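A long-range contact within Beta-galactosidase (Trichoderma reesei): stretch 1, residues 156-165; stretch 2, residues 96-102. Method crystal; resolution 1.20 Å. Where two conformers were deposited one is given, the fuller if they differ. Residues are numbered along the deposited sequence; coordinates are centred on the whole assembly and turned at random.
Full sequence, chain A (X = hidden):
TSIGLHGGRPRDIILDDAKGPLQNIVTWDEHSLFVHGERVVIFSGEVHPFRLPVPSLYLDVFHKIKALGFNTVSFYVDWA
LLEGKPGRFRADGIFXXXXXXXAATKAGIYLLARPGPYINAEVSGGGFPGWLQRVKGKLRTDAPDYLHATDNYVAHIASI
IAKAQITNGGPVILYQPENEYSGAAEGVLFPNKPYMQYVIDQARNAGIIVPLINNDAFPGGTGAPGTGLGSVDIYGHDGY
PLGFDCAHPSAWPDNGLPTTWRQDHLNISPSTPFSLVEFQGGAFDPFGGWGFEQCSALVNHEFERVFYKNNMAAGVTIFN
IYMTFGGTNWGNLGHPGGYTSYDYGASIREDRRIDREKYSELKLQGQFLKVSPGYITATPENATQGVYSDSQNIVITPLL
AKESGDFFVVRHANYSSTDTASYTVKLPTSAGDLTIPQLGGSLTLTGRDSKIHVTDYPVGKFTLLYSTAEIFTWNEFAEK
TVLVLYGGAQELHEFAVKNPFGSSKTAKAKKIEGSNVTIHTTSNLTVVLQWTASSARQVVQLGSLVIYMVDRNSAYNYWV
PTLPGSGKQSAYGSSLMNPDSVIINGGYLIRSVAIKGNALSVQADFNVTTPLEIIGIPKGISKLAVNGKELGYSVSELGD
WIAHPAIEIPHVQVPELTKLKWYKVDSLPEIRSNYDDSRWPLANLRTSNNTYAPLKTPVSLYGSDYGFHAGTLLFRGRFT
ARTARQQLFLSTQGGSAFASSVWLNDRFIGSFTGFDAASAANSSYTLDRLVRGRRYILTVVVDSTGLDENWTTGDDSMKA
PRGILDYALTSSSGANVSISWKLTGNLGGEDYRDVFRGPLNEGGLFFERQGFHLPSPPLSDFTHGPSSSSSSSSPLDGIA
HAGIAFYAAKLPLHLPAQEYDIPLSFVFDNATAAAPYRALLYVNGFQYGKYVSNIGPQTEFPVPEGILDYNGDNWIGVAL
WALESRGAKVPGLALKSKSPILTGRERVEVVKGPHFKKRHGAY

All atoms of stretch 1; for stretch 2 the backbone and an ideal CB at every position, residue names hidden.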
# COMPACT_ATOMS: atom_id res chain seq x y z
N HIS A 156 16.20 18.83 1.01
CA HIS A 156 15.45 18.76 2.26
C HIS A 156 15.11 17.33 2.63
O HIS A 156 15.34 16.88 3.77
CB HIS A 156 14.13 19.57 2.16
CG HIS A 156 14.39 21.02 2.34
ND1 HIS A 156 14.79 21.90 1.34
CD2 HIS A 156 14.26 21.76 3.48
CE1 HIS A 156 14.93 23.12 1.88
NE2 HIS A 156 14.61 23.06 3.17
N ILE A 157 14.51 16.56 1.69
CA ILE A 157 14.04 15.22 2.09
C ILE A 157 15.21 14.28 2.32
O ILE A 157 15.16 13.43 3.23
CB ILE A 157 13.02 14.67 1.07
CG1 ILE A 157 12.17 13.56 1.70
CG2 ILE A 157 13.68 14.16 -0.23
CD1 ILE A 157 11.22 14.03 2.78
N ALA A 158 16.29 14.38 1.54
CA ALA A 158 17.40 13.46 1.74
C ALA A 158 18.12 13.83 3.00
O ALA A 158 18.68 12.93 3.63
CB ALA A 158 18.30 13.40 0.51
N SER A 159 18.10 15.09 3.44
CA SER A 159 18.73 15.36 4.75
C SER A 159 17.86 14.85 5.89
O SER A 159 18.41 14.36 6.88
CB SER A 159 19.03 16.83 4.87
OG SER A 159 17.88 17.62 4.97
N ILE A 160 16.52 14.90 5.76
CA ILE A 160 15.64 14.28 6.75
C ILE A 160 15.90 12.79 6.82
O ILE A 160 16.05 12.21 7.90
CB ILE A 160 14.17 14.57 6.37
CG1 ILE A 160 13.80 16.03 6.71
CG2 ILE A 160 13.19 13.61 7.03
CD1 ILE A 160 12.55 16.53 6.04
N ILE A 161 15.99 12.13 5.67
CA ILE A 161 16.26 10.69 5.65
C ILE A 161 17.65 10.42 6.21
O ILE A 161 17.89 9.43 6.92
CB ILE A 161 16.07 10.20 4.22
CG1 ILE A 161 14.58 10.32 3.79
CG2 ILE A 161 16.57 8.78 4.00
CD1 ILE A 161 14.38 9.79 2.37
N ALA A 162 18.63 11.30 5.89
CA ALA A 162 19.99 11.08 6.33
C ALA A 162 20.05 11.01 7.86
O ALA A 162 20.77 10.19 8.45
CB ALA A 162 20.95 12.19 5.84
N LYS A 163 19.29 11.88 8.54
CA LYS A 163 19.32 11.90 10.01
C LYS A 163 18.76 10.60 10.58
O LYS A 163 19.16 10.22 11.69
CB LYS A 163 18.51 13.13 10.46
CG LYS A 163 19.13 14.44 10.03
CD LYS A 163 18.41 15.69 10.47
CE LYS A 163 19.19 16.93 10.16
NZ LYS A 163 19.31 17.29 8.72
N ALA A 164 17.91 9.94 9.82
CA ALA A 164 17.25 8.70 10.27
C ALA A 164 18.04 7.47 9.88
O ALA A 164 17.58 6.35 10.06
CB ALA A 164 15.85 8.65 9.71
N GLN A 165 19.23 7.60 9.29
CA GLN A 165 20.02 6.42 8.94
C GLN A 165 20.48 5.64 10.15
O GLN A 165 20.68 6.17 11.25
CB GLN A 165 21.27 6.89 8.14
CG GLN A 165 20.89 7.31 6.71
CD GLN A 165 22.09 7.91 6.02
OE1 GLN A 165 22.52 7.42 4.96
NE2 GLN A 165 22.66 9.00 6.52
N UNK A 96 5.06 15.22 8.32
CA UNK A 96 6.37 14.85 8.87
C UNK A 96 6.62 13.36 8.81
O UNK A 96 5.74 12.53 9.11
CB UNK A 96 6.49 15.33 10.32
N UNK A 97 7.86 12.99 8.48
CA UNK A 97 8.24 11.59 8.55
C UNK A 97 8.67 11.17 9.93
O UNK A 97 8.90 9.98 10.20
CB UNK A 97 9.37 11.30 7.56
N UNK A 98 8.85 12.11 10.85
CA UNK A 98 9.43 11.73 12.14
C UNK A 98 8.57 10.70 12.88
O UNK A 98 9.14 9.74 13.42
CB UNK A 98 9.61 12.97 13.01
N UNK A 99 7.24 10.81 12.91
CA UNK A 99 6.49 9.72 13.58
C UNK A 99 6.60 8.38 12.89
O UNK A 99 6.46 7.33 13.51
CB UNK A 99 5.01 10.09 13.68
N UNK A 100 6.83 8.38 11.59
CA UNK A 100 7.00 7.17 10.81
C UNK A 100 8.35 6.54 11.22
O UNK A 100 8.39 5.33 11.52
CB UNK A 100 6.94 7.47 9.31
N UNK A 101 9.42 7.34 11.24
CA UNK A 101 10.71 6.81 11.72
C UNK A 101 10.65 6.29 13.15
O UNK A 101 11.21 5.25 13.46
CB UNK A 101 11.78 7.90 11.63
N UNK A 102 9.98 7.08 14.01
CA UNK A 102 9.87 6.67 15.41
C UNK A 102 9.11 5.37 15.56
O UNK A 102 9.51 4.51 16.39
CB UNK A 102 9.19 7.76 16.23

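Stretch 1 is largely helical and offers an apolar strip to its partner: I157, I160, I161 and A164. The helix of stretch 2 runs in much the same direction, at 26°, with axes 11.4 Å apart at their closest, a gap that side chains must fill.

Position 96 points sideways, and its ideal CB finds nothing of stretch 1 nearby. Its extended backbone (-68/140) precedes a helical turn, which suits a capping residue: serine, threonine, aspartate or asparagine. It is S96, whose OG accepts from the backbone N of 98 at 3.0 Å, a capping bond that satisfies an amide the helix leaves free.

Position 97 points toward stretch 1, its ideal CB 4.5 Å from I160 CG2. Nothing polar in the isoleucine side chains asks for a partner, so leucine, isoleucine, methionine or valine would all be reasonable, the longer ones reaching further. The residue is L97. With chi1 m and chi2 t, it brings CD1 to 3.9 Å from I157 CD1 and 4.2 Å from I160 CG2, bridging two isoleucines about one helical turn apart.

Position 98 starts sideways, with no atom of stretch 1 near its ideal CB. A short side chain would stay clear; a long, flexible one could curl back, and a polar end could be served on the side where I160 O lies, directly or through a water. E98, with chi1 and chi2 both m, brings OE2 to 3.6 Å from I160 CG2. Water 1 donates to E98 OE2 and to I160 O, each at 2.7 Å, joining two acceptors that could not bond each other.

Positions 99 and 100 are out of reach, and stretch 1 sets no rule for either. A phi of -65° lets 99 be proline, and an early helical position tolerates its missing amide hydrogen: P99. At 100, -69/-50 is helical, so most helix-compatible residues would suit as far as this contact goes; it is F100.

Position 101 points toward A164, its ideal CB 4.6 Å from A164 CB and the CA atoms 7.0 Å apart. A small methyl opposite leaves room for something broad; leucine, methionine or an aromatic would suit. F101 lays one ring face against the methyl, A164 CB sitting 3.6 Å from the F101 ring centroid and 12° off the normal, a CH-pi contact. At the ring edge, I160 CG2 lies 3.8 Å from F101 CE2.

Position 102 is out of reach, open to many helix formers; it is E102.

The rule is small against flat, branched against branched, with water between acceptors.

Stretch 2 96-102: SLEPFFE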
# COMPACT_ATOMS: atom_id res chain seq x y z
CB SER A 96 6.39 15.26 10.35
OG SER A 96 7.62 14.87 10.96
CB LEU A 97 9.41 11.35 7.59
CG LEU A 97 9.04 11.35 6.11
CD1 LEU A 97 10.25 11.20 5.23
CD2 LEU A 97 8.04 10.22 5.82
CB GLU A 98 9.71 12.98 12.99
CG GLU A 98 10.69 13.92 12.31
CD GLU A 98 11.93 13.30 11.71
OE1 GLU A 98 12.59 12.49 12.39
OE2 GLU A 98 12.25 13.63 10.55
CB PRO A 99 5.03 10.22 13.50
CG PRO A 99 5.18 11.74 13.42
CD PRO A 99 6.33 11.88 12.44
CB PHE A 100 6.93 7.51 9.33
CG PHE A 100 6.84 6.31 8.40
CD1 PHE A 100 5.63 5.67 8.28
CD2 PHE A 100 7.91 5.89 7.63
CE1 PHE A 100 5.46 4.66 7.36
CE2 PHE A 100 7.77 4.83 6.73
CZ PHE A 100 6.53 4.19 6.60
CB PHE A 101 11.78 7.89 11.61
CG PHE A 101 12.08 8.43 10.22
CD1 PHE A 101 12.00 7.63 9.08
CD2 PHE A 101 12.44 9.77 10.06
CE1 PHE A 101 12.27 8.12 7.82
CE2 PHE A 101 12.73 10.26 8.76
CZ PHE A 101 12.65 9.43 7.66
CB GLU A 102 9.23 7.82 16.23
CG GLU A 102 10.18 9.02 16.29
CD GLU A 102 9.69 10.14 17.18
OE1 GLU A 102 8.61 9.94 17.79
OE2 GLU A 102 10.37 11.20 17.27
O HOH W 1 14.89 13.09 10.23
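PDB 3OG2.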